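Local coordinates for foldase protein PrsA (Streptococcus pneumoniae, PDB 5TVL) that probably assists the folding of secreted proteins outside the cell membrane, as a lipoprotein with peptidyl-prolyl cis-trans isomerase activity, at residues 115-124 and 160-171; 22-32 and 262-272. All coordinates share one frame; numbering follows the deposited sequence.

How the contacts relate
The two contacts lie on opposite sides of the chain's centre. Their centres are 49 Å apart, and their nearest atoms are about 28 Å apart, so they do not touch. Contact 1 belongs to the PpiC-type isomerase domain and pairs the outermost strand of the sheet within this chain with its neighbour. Contact 2 joins helix 25-44, near the N-terminus, to the C-terminal helix 266-270. Along the chain, contact 1 is nested inside the loop that contact 2 closes, consistent with an isomerase domain inserted between N- and C-terminal parts that pack together. Contact 1 rests mainly on backbone bonds, contact 2 on apolar side chains, rings and a salt bridge.

Contact 1 of 2, residues 115-124 and 160-171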
loop_
_atom_site.group_PDB
_atom_site.type_symbol
_atom_site.label_atom_id
_atom_site.label_comp_id
_atom_site.label_asym_id
_atom_site.label_seq_id
_atom_site.Cartn_x
_atom_site.Cartn_y
_atom_site.Cartn_z
ATOM N N GLU A 115 19.016 4.449 1.016
ATOM C CA GLU A 115 17.811 5.190 0.616
ATOM C C GLU A 115 17.228 6.085 1.721
ATOM O O GLU A 115 16.497 7.036 1.425
ATOM C CB GLU A 115 16.735 4.215 0.114
ATOM C CG GLU A 115 17.130 3.457 -1.150
ATOM C CD GLU A 115 16.142 2.368 -1.537
ATOM O OE1 GLU A 115 14.923 2.547 -1.319
ATOM O OE2 GLU A 115 16.590 1.332 -2.075
ATOM N N TYR A 116 17.547 5.776 2.979
ATOM C CA TYR A 116 17.031 6.526 4.130
ATOM C C TYR A 116 17.676 7.907 4.255
ATOM O O TYR A 116 18.882 8.052 4.070
ATOM C CB TYR A 116 17.255 5.729 5.419
ATOM C CG TYR A 116 16.849 6.432 6.699
ATOM C CD1 TYR A 116 15.526 6.417 7.143
ATOM C CD2 TYR A 116 17.796 7.099 7.479
ATOM C CE1 TYR A 116 15.158 7.053 8.323
ATOM C CE2 TYR A 116 17.437 7.736 8.655
ATOM C CZ TYR A 116 16.121 7.712 9.073
ATOM O OH TYR A 116 15.776 8.347 10.242
ATOM N N THR A 117 16.851 8.899 4.589
ATOM C CA THR A 117 17.281 10.274 4.852
ATOM C C THR A 117 16.871 10.601 6.293
ATOM O O THR A 117 15.714 10.381 6.661
ATOM C CB THR A 117 16.605 11.266 3.884
ATOM O OG1 THR A 117 16.681 10.762 2.546
ATOM C CG2 THR A 117 17.267 12.634 3.937
ATOM N N PRO A 118 17.806 11.127 7.114
ATOM C CA PRO A 118 17.531 11.303 8.545
ATOM C C PRO A 118 16.558 12.440 8.861
ATOM O O PRO A 118 16.119 13.154 7.954
ATOM C CB PRO A 118 18.916 11.598 9.122
ATOM C CG PRO A 118 19.611 12.317 8.020
ATOM C CD PRO A 118 19.137 11.656 6.755
ATOM N N ASP A 119 16.229 12.590 10.145
ATOM C CA ASP A 119 15.254 13.590 10.595
ATOM C C ASP A 119 15.616 14.998 10.129
ATOM O O ASP A 119 16.751 15.438 10.292
ATOM C CB ASP A 119 15.093 13.577 12.131
ATOM C CG ASP A 119 14.060 12.560 12.616
ATOM O OD1 ASP A 119 12.941 12.518 12.060
ATOM O OD2 ASP A 119 14.358 11.813 13.571
ATOM N N VAL A 120 14.649 15.673 9.516
ATOM C CA VAL A 120 14.754 17.092 9.194
ATOM C C VAL A 120 13.545 17.798 9.804
ATOM O O VAL A 120 12.429 17.276 9.768
ATOM C CB VAL A 120 14.852 17.350 7.665
ATOM C CG1 VAL A 120 15.912 16.451 7.043
ATOM C CG2 VAL A 120 13.516 17.160 6.953
ATOM N N THR A 121 13.780 18.962 10.399
ATOM C CA THR A 121 12.701 19.821 10.868
ATOM C C THR A 121 12.338 20.778 9.737
ATOM O O THR A 121 13.191 21.161 8.930
ATOM C CB THR A 121 13.108 20.608 12.127
ATOM O OG1 THR A 121 13.679 19.711 13.087
ATOM C CG2 THR A 121 11.900 21.307 12.750
ATOM N N ALA A 122 11.063 21.143 9.674
ATOM C CA ALA A 122 10.569 22.060 8.652
ATOM C C ALA A 122 9.218 22.612 9.055
ATOM O O ALA A 122 8.573 22.084 9.964
ATOM C CB ALA A 122 10.462 21.352 7.308
ATOM N N GLN A 123 8.804 23.675 8.372
ATOM C CA GLN A 123 7.494 24.282 8.570
ATOM C C GLN A 123 6.699 24.159 7.277
ATOM O O GLN A 123 7.201 24.518 6.211
ATOM C CB GLN A 123 7.643 25.748 8.972
ATOM C CG GLN A 123 8.362 25.948 10.299
ATOM C CD GLN A 123 8.756 27.391 10.543
ATOM O OE1 GLN A 123 8.009 28.314 10.219
ATOM N NE2 GLN A 123 9.932 27.594 11.125
ATOM N N ILE A 124 5.472 23.644 7.375
ATOM C CA ILE A 124 4.608 23.433 6.207
ATOM C C ILE A 124 3.357 24.303 6.288
ATOM O O ILE A 124 2.929 24.682 7.378
ATOM C CB ILE A 124 4.219 21.942 6.009
ATOM C CG1 ILE A 124 3.471 21.369 7.223
ATOM C CG2 ILE A 124 5.459 21.103 5.725
ATOM C CD1 ILE A 124 2.876 19.998 6.973
ATOM N N THR A 160 -0.393 21.164 12.457
ATOM C CA THR A 160 0.842 21.947 12.339
ATOM C C THR A 160 0.648 23.436 12.651
ATOM O O THR A 160 1.575 24.082 13.141
ATOM C CB THR A 160 1.474 21.813 10.936
ATOM O OG1 THR A 160 0.603 22.384 9.949
ATOM C CG2 THR A 160 1.743 20.349 10.599
ATOM N N LYS A 161 -0.546 23.968 12.376
ATOM C CA LYS A 161 -0.848 25.403 12.556
ATOM C C LYS A 161 -0.567 25.937 13.969
ATOM O O LYS A 161 -0.143 27.086 14.120
ATOM C CB LYS A 161 -2.311 25.700 12.186
ATOM C CG LYS A 161 -2.618 27.171 11.952
ATOM C CD LYS A 161 -4.096 27.410 11.672
ATOM C CE LYS A 161 -4.911 27.540 12.951
ATOM N NZ LYS A 161 -4.657 28.807 13.696
ATOM N N GLU A 162 -0.792 25.101 14.986
ATOM C CA GLU A 162 -0.637 25.508 16.393
ATOM C C GLU A 162 0.811 25.822 16.784
ATOM O O GLU A 162 1.053 26.750 17.558
ATOM C CB GLU A 162 -1.187 24.430 17.343
ATOM C CG GLU A 162 -2.663 24.075 17.166
ATOM C CD GLU A 162 -3.599 25.267 17.275
ATOM O OE1 GLU A 162 -3.305 26.202 18.048
ATOM O OE2 GLU A 162 -4.640 25.264 16.585
ATOM N N ASN A 163 1.759 25.058 16.239
ATOM C CA ASN A 163 3.186 25.213 16.548
ATOM C C ASN A 163 3.951 25.976 15.442
ATOM O O ASN A 163 5.137 25.718 15.208
ATOM C CB ASN A 163 3.800 23.820 16.788
ATOM C CG ASN A 163 4.973 23.847 17.757
ATOM O OD1 ASN A 163 4.834 24.273 18.905
ATOM N ND2 ASN A 163 6.128 23.369 17.306
ATOM N N GLY A 164 3.282 26.926 14.784
ATOM C CA GLY A 164 3.881 27.705 13.696
ATOM C C GLY A 164 4.214 26.901 12.451
ATOM O O GLY A 164 5.225 27.158 11.793
ATOM N N GLY A 165 3.371 25.918 12.132
ATOM C CA GLY A 165 3.582 25.044 10.976
ATOM C C GLY A 165 4.660 23.974 11.108
ATOM O O GLY A 165 4.836 23.179 10.186
ATOM N N GLU A 166 5.349 23.912 12.252
ATOM C CA GLU A 166 6.572 23.108 12.384
ATOM C C GLU A 166 6.297 21.606 12.440
ATOM O O GLU A 166 5.270 21.173 12.964
ATOM C CB GLU A 166 7.375 23.532 13.625
ATOM C CG GLU A 166 8.738 22.851 13.752
ATOM C CD GLU A 166 9.625 23.473 14.816
ATOM O OE1 GLU A 166 9.904 24.687 14.726
ATOM O OE2 GLU A 166 10.057 22.741 15.734
ATOM N N ILE A 167 7.233 20.828 11.900
ATOM C CA ILE A 167 7.164 19.367 11.927
ATOM C C ILE A 167 8.544 18.746 11.673
ATOM O O ILE A 167 9.345 19.296 10.915
ATOM C CB ILE A 167 6.129 18.830 10.901
ATOM C CG1 ILE A 167 5.933 17.314 11.060
ATOM C CG2 ILE A 167 6.526 19.185 9.469
ATOM C CD1 ILE A 167 4.617 16.807 10.511
ATOM N N THR A 168 8.802 17.610 12.324
ATOM C CA THR A 168 10.012 16.808 12.118
ATOM C C THR A 168 9.617 15.491 11.437
ATOM O O THR A 168 8.574 14.921 11.764
ATOM C CB THR A 168 10.709 16.511 13.462
ATOM O OG1 THR A 168 10.995 17.743 14.135
ATOM C CG2 THR A 168 12.013 15.745 13.263
ATOM N N PHE A 169 10.438 15.020 10.493
ATOM C CA PHE A 169 10.170 13.749 9.792
ATOM C C PHE A 169 11.390 13.110 9.114
ATOM O O PHE A 169 12.328 13.799 8.716
ATOM C CB PHE A 169 9.037 13.918 8.762
ATOM C CG PHE A 169 9.254 15.032 7.767
ATOM C CD1 PHE A 169 8.798 16.321 8.034
ATOM C CD2 PHE A 169 9.879 14.789 6.545
ATOM C CE1 PHE A 169 8.981 17.346 7.112
ATOM C CE2 PHE A 169 10.066 15.810 5.622
ATOM C CZ PHE A 169 9.615 17.090 5.905
ATOM N N ASP A 170 11.350 11.781 9.002
ATOM C CA ASP A 170 12.310 11.005 8.217
ATOM C C ASP A 170 11.841 10.961 6.769
ATOM O O ASP A 170 10.796 11.508 6.425
ATOM C CB ASP A 170 12.387 9.555 8.718
ATOM C CG ASP A 170 12.867 9.438 10.140
ATOM O OD1 ASP A 170 13.814 10.155 10.516
ATOM O OD2 ASP A 170 12.317 8.593 10.877
ATOM N N SER A 171 12.623 10.290 5.928
ATOM C CA SER A 171 12.161 9.832 4.618
ATOM C C SER A 171 11.037 8.804 4.745
ATOM O O SER A 171 10.154 8.750 3.893
ATOM C CB SER A 171 13.313 9.193 3.848
ATOM O OG SER A 171 13.886 8.129 4.595
#
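Residues Val120 to Gln123 pair with Glu166 to Phe169 as antiparallel strands in the four-stranded sheet of the parvulin-type (PpiC) isomerase domain. Strand 166-169 is outermost in this chain, and strand 120-127 lies between it and strand 207-216. Val120 with Phe169 and Ala122 with Ile167 are hydrogen-bonded pairs. Thr121 with Thr168 and Gln123 with Glu166 are non-hydrogen-bonded pairs. Ile124 N then bonds to Gly165 O at 2.9 Å. This carries the pairing into the type I' turn from Asn163 to Glu166, where Gly164 and Gly165 both have positive phi.

Val120 and Phe169 share the face that packs on helix 178-186. Val120 CG2 lies over one face of the Phe169 ring, offset toward its rim, 4.2 Å from the centroid. Phe169 CG sits between its own backbone N and carbonyl carbon (chi1 54°), which turns the ring back toward Val120. Thr121 and Thr168 share the other face, where their OG1 atoms form a long, weak hydrogen bond. Thr121 CG2 meets Glu166 CG at 3.7 Å. Farther along, Ile124 CD1 meets Thr160 CG2 at 3.8 Å, the two side chains crossing at about a right angle.

Beyond the strands, Ser171 grips Thr117 at two points. Ser171 OG accepts from Thr117 N at 3.1 Å, in a nearly straight bond. Ser171 N donates to Thr117 O. The Asp119 and Asp170 carboxylates come close but are both acceptors, so they form no bond to each other. Asp170 also touches Lys229. Tyr116 OH reaches Asp170 OD1 at 2.7 Å in a weak hydrogen bond, with ring and carboxylate planes 56° apart.

Contact 2 of 2, residues 22-32 and 262-272; sequences KNNPSAQQVLL and DQAFQNIFTQY
The Phe265 ring has Leu31 CD2 over the centre of one face, 3.4 Å from the centroid. Gln28 CA and Asp262 CB lie at its edge, in plane. Phe17 of the second subunit meets this ring edge-to-face. The Phe269 ring carries Leu32 CD1 over one face, toward the rim, with CD1 to Phe269 CE1 at 3.7 Å. Its edge takes Phe265 O in plane. At the Tyr272 ring, Gln271 CG lies over one face, toward the rim, and Leu32 CD2 lies at the edge.

These rings belong to segment 262-272, which packs against the start of helix 25-44. The axes of the short segments 25-32 and weakly helical 266-270 approach to 9.8 Å at 60°. With CG anti to the backbone N (chi1 -177°), the Leu32 fork lies against the C-terminal segment: CD1 meets Phe269 and Tyr272, CD2 meets Tyr272 CE2 and Ile268 CG1. Ile268 CD1 ends against the backbone carbonyl of Gln28, 3.5 Å from Gln28 C.

Lys22 runs extended past the Ala264 methyl. Its NZ forms a salt bridge to the syn lone pair of Asp262 OD1 at 3.2 Å. The anti lone pair takes Ala264 N, closing an Asx turn. Glu19 is the stronger salt-bridge partner of Lys22, and Tyr18 OH the stronger partner of Asp262, at OD2. Gln28 NE2 donates to Lys22 O in the carbonyl plane, which helps hold the buried amide in this orientation. Burial of Leu31 and Leu32 against three rings holds the C-terminal segment to helix 25-44, while the ion pair, linked to Glu19 and Tyr18, ties its start to helix 14-21.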
loop_
_atom_site.group_PDB
_atom_site.type_symbol
_atom_site.label_atom_id
_atom_site.label_comp_id
_atom_site.label_asym_id
_atom_site.label_seq_id
_atom_site.Cartn_x
_atom_site.Cartn_y
_atom_site.Cartn_z
ATOM N N LYS A 22 -21.225 -27.348 2.380
ATOM C CA LYS A 22 -19.793 -27.594 2.121
ATOM C C LYS A 22 -19.300 -27.174 0.727
ATOM O O LYS A 22 -18.106 -26.976 0.535
ATOM C CB LYS A 22 -19.435 -29.067 2.372
ATOM C CG LYS A 22 -20.009 -30.067 1.376
ATOM C CD LYS A 22 -19.506 -31.471 1.664
ATOM C CE LYS A 22 -19.796 -32.418 0.511
ATOM N NZ LYS A 22 -19.248 -33.777 0.778
ATOM N N ASN A 23 -20.211 -27.065 -0.237
ATOM C CA ASN A 23 -19.878 -26.562 -1.576
ATOM C C ASN A 23 -19.937 -25.035 -1.701
ATOM O O ASN A 23 -19.488 -24.487 -2.710
ATOM C CB ASN A 23 -20.792 -27.212 -2.616
ATOM C CG ASN A 23 -20.604 -28.717 -2.684
ATOM O OD1 ASN A 23 -19.507 -29.200 -2.976
ATOM N ND2 ASN A 23 -21.667 -29.469 -2.407
ATOM N N ASN A 24 -20.481 -24.356 -0.688
ATOM C CA ASN A 24 -20.596 -22.898 -0.694
ATOM C C ASN A 24 -19.206 -22.282 -0.489
ATOM O O ASN A 24 -18.555 -22.573 0.517
ATOM C CB ASN A 24 -21.557 -22.434 0.409
ATOM C CG ASN A 24 -21.894 -20.958 0.312
ATOM O OD1 ASN A 24 -21.137 -20.109 0.768
ATOM N ND2 ASN A 24 -23.042 -20.648 -0.266
ATOM N N PRO A 25 -18.741 -21.438 -1.441
ATOM C CA PRO A 25 -17.411 -20.810 -1.326
ATOM C C PRO A 25 -17.150 -20.149 0.037
ATOM O O PRO A 25 -16.094 -20.364 0.640
ATOM C CB PRO A 25 -17.416 -19.756 -2.441
ATOM C CG PRO A 25 -18.410 -20.235 -3.429
ATOM C CD PRO A 25 -19.416 -21.077 -2.703
ATOM N N SER A 26 -18.127 -19.375 0.505
ATOM C CA SER A 26 -18.053 -18.680 1.794
ATOM C C SER A 26 -17.852 -19.664 2.957
ATOM O O SER A 26 -17.064 -19.403 3.864
ATOM C CB SER A 26 -19.327 -17.847 2.023
ATOM O OG SER A 26 -19.100 -16.778 2.923
ATOM N N ALA A 27 -18.562 -20.788 2.910
ATOM C CA ALA A 27 -18.437 -21.840 3.923
ATOM C C ALA A 27 -17.079 -22.551 3.880
ATOM O O ALA A 27 -16.537 -22.925 4.920
ATOM C CB ALA A 27 -19.563 -22.852 3.769
ATOM N N GLN A 28 -16.532 -22.736 2.684
ATOM C CA GLN A 28 -15.196 -23.316 2.542
ATOM C C GLN A 28 -14.106 -22.415 3.144
ATOM O O GLN A 28 -13.112 -22.913 3.670
ATOM C CB GLN A 28 -14.896 -23.620 1.075
ATOM C CG GLN A 28 -15.770 -24.728 0.501
ATOM C CD GLN A 28 -15.650 -24.874 -1.002
ATOM O OE1 GLN A 28 -15.010 -24.066 -1.676
ATOM N NE2 GLN A 28 -16.275 -25.915 -1.539
ATOM N N GLN A 29 -14.311 -21.100 3.061
ATOM C CA GLN A 29 -13.433 -20.111 3.700
ATOM C C GLN A 29 -13.505 -20.186 5.235
ATOM O O GLN A 29 -12.505 -19.947 5.917
ATOM C CB GLN A 29 -13.791 -18.694 3.216
ATOM C CG GLN A 29 -12.742 -17.620 3.498
ATOM C CD GLN A 29 -11.438 -17.809 2.721
ATOM O OE1 GLN A 29 -11.441 -18.210 1.552
ATOM N NE2 GLN A 29 -10.313 -17.508 3.370
ATOM N N VAL A 30 -14.684 -20.505 5.770
ATOM C CA VAL A 30 -14.870 -20.665 7.216
ATOM C C VAL A 30 -14.075 -21.851 7.777
ATOM O O VAL A 30 -13.500 -21.734 8.860
ATOM C CB VAL A 30 -16.373 -20.762 7.589
ATOM C CG1 VAL A 30 -16.579 -21.221 9.029
ATOM C CG2 VAL A 30 -17.043 -19.410 7.373
ATOM N N LEU A 31 -14.041 -22.976 7.062
ATOM C CA LEU A 31 -13.226 -24.123 7.490
ATOM C C LEU A 31 -11.735 -23.806 7.392
ATOM O O LEU A 31 -10.950 -24.227 8.250
ATOM C CB LEU A 31 -13.527 -25.376 6.668
ATOM C CG LEU A 31 -12.895 -26.675 7.194
ATOM C CD1 LEU A 31 -13.591 -27.148 8.462
ATOM C CD2 LEU A 31 -12.936 -27.760 6.131
ATOM N N LEU A 32 -11.357 -23.083 6.338
ATOM C CA LEU A 32 -9.984 -22.626 6.156
ATOM C C LEU A 32 -9.553 -21.714 7.301
ATOM O O LEU A 32 -8.442 -21.846 7.810
ATOM C CB LEU A 32 -9.839 -21.889 4.825
ATOM C CG LEU A 32 -8.442 -21.388 4.437
ATOM C CD1 LEU A 32 -7.490 -22.564 4.268
ATOM C CD2 LEU A 32 -8.511 -20.549 3.165
ATOM N N ASP A 262 -12.584 -34.428 3.933
ATOM C CA ASP A 262 -13.673 -34.249 2.969
ATOM C C ASP A 262 -13.164 -33.586 1.686
ATOM O O ASP A 262 -12.551 -32.524 1.736
ATOM C CB ASP A 262 -14.794 -33.418 3.599
ATOM C CG ASP A 262 -16.115 -33.546 2.860
ATOM O OD1 ASP A 262 -16.184 -33.173 1.669
ATOM O OD2 ASP A 262 -17.097 -34.003 3.483
ATOM N N GLN A 263 -13.448 -34.214 0.545
ATOM C CA GLN A 263 -12.942 -33.778 -0.767
ATOM C C GLN A 263 -13.425 -32.384 -1.195
ATOM O O GLN A 263 -12.734 -31.697 -1.951
ATOM C CB GLN A 263 -13.315 -34.824 -1.840
ATOM C CG GLN A 263 -12.797 -34.565 -3.255
ATOM C CD GLN A 263 -11.286 -34.404 -3.329
ATOM O OE1 GLN A 263 -10.542 -35.035 -2.573
ATOM N NE2 GLN A 263 -10.823 -33.558 -4.247
ATOM N N ALA A 264 -14.599 -31.972 -0.714
ATOM C CA ALA A 264 -15.172 -30.656 -1.032
ATOM C C ALA A 264 -14.253 -29.474 -0.704
ATOM O O ALA A 264 -14.266 -28.472 -1.421
ATOM C CB ALA A 264 -16.511 -30.481 -0.326
ATOM N N PHE A 265 -13.464 -29.596 0.364
ATOM C CA PHE A 265 -12.562 -28.521 0.799
ATOM C C PHE A 265 -11.138 -28.594 0.232
ATOM O O PHE A 265 -10.345 -27.690 0.481
ATOM C CB PHE A 265 -12.507 -28.477 2.328
ATOM C CG PHE A 265 -13.855 -28.337 2.972
ATOM C CD1 PHE A 265 -14.461 -27.089 3.094
ATOM C CD2 PHE A 265 -14.527 -29.453 3.448
ATOM C CE1 PHE A 265 -15.713 -26.962 3.683
ATOM C CE2 PHE A 265 -15.779 -29.332 4.038
ATOM C CZ PHE A 265 -16.375 -28.085 4.155
ATOM N N GLN A 266 -10.821 -29.636 -0.544
ATOM C CA GLN A 266 -9.447 -29.887 -1.024
ATOM C C GLN A 266 -8.844 -28.736 -1.843
ATOM O O GLN A 266 -7.655 -28.437 -1.704
ATOM C CB GLN A 266 -9.399 -31.190 -1.843
ATOM C CG GLN A 266 -8.003 -31.689 -2.214
ATOM C CD GLN A 266 -7.157 -32.054 -1.006
ATOM O OE1 GLN A 266 -7.626 -32.721 -0.083
ATOM N NE2 GLN A 266 -5.900 -31.623 -1.008
ATOM N N ASN A 267 -9.664 -28.100 -2.681
ATOM C CA ASN A 267 -9.201 -27.015 -3.565
ATOM C C ASN A 267 -8.849 -25.716 -2.832
ATOM O O ASN A 267 -7.899 -25.034 -3.231
ATOM C CB ASN A 267 -10.234 -26.713 -4.664
ATOM C CG ASN A 267 -10.388 -27.850 -5.668
ATOM O OD1 ASN A 267 -9.600 -28.799 -5.690
ATOM N ND2 ASN A 267 -11.410 -27.750 -6.514
ATOM N N ILE A 268 -9.594 -25.372 -1.777
ATOM C CA ILE A 268 -9.320 -24.136 -1.022
ATOM C C ILE A 268 -8.040 -24.233 -0.175
ATOM O O ILE A 268 -7.450 -23.209 0.165
ATOM C CB ILE A 268 -10.536 -23.680 -0.163
ATOM C CG1 ILE A 268 -10.518 -22.156 0.023
ATOM C CG2 ILE A 268 -10.585 -24.381 1.193
ATOM C CD1 ILE A 268 -11.747 -21.604 0.716
ATOM N N PHE A 269 -7.636 -25.460 0.160
ATOM C CA PHE A 269 -6.355 -25.723 0.835
ATOM C C PHE A 269 -5.155 -25.854 -0.117
ATOM O O PHE A 269 -4.016 -25.828 0.344
ATOM C CB PHE A 269 -6.448 -26.988 1.710
ATOM C CG PHE A 269 -7.133 -26.765 3.030
ATOM C CD1 PHE A 269 -6.414 -26.321 4.137
ATOM C CD2 PHE A 269 -8.498 -27.006 3.174
ATOM C CE1 PHE A 269 -7.043 -26.116 5.356
ATOM C CE2 PHE A 269 -9.132 -26.804 4.388
ATOM C CZ PHE A 269 -8.404 -26.360 5.479
ATOM N N THR A 270 -5.401 -25.998 -1.421
ATOM C CA THR A 270 -4.329 -26.215 -2.405
ATOM C C THR A 270 -3.403 -25.001 -2.563
ATOM O O THR A 270 -2.208 -25.168 -2.825
ATOM C CB THR A 270 -4.896 -26.620 -3.789
ATOM O OG1 THR A 270 -5.830 -27.693 -3.631
ATOM C CG2 THR A 270 -3.786 -27.076 -4.734
ATOM N N GLN A 271 -3.949 -23.793 -2.408
ATOM C CA GLN A 271 -3.130 -22.565 -2.397
ATOM C C GLN A 271 -2.064 -22.541 -1.288
ATOM O O GLN A 271 -1.002 -21.946 -1.472
ATOM C CB GLN A 271 -4.007 -21.305 -2.302
ATOM C CG GLN A 271 -4.813 -21.152 -1.015
ATOM C CD GLN A 271 -5.544 -19.822 -0.934
ATOM O OE1 GLN A 271 -4.972 -18.768 -1.216
ATOM N NE2 GLN A 271 -6.813 -19.863 -0.531
ATOM N N TYR A 272 -2.357 -23.178 -0.152
ATOM C CA TYR A 272 -1.409 -23.298 0.963
ATOM C C TYR A 272 -0.634 -24.612 0.923
ATOM O O TYR A 272 0.598 -24.605 0.952
ATOM C CB TYR A 272 -2.139 -23.180 2.299
ATOM C CG TYR A 272 -2.753 -21.820 2.530
ATOM C CD1 TYR A 272 -1.959 -20.672 2.565
ATOM C CD2 TYR A 272 -4.126 -21.676 2.723
ATOM C CE1 TYR A 272 -2.518 -19.420 2.776
ATOM C CE2 TYR A 272 -4.692 -20.427 2.935
ATOM C CZ TYR A 272 -3.887 -19.305 2.963
ATOM O OH TYR A 272 -4.450 -18.072 3.176
#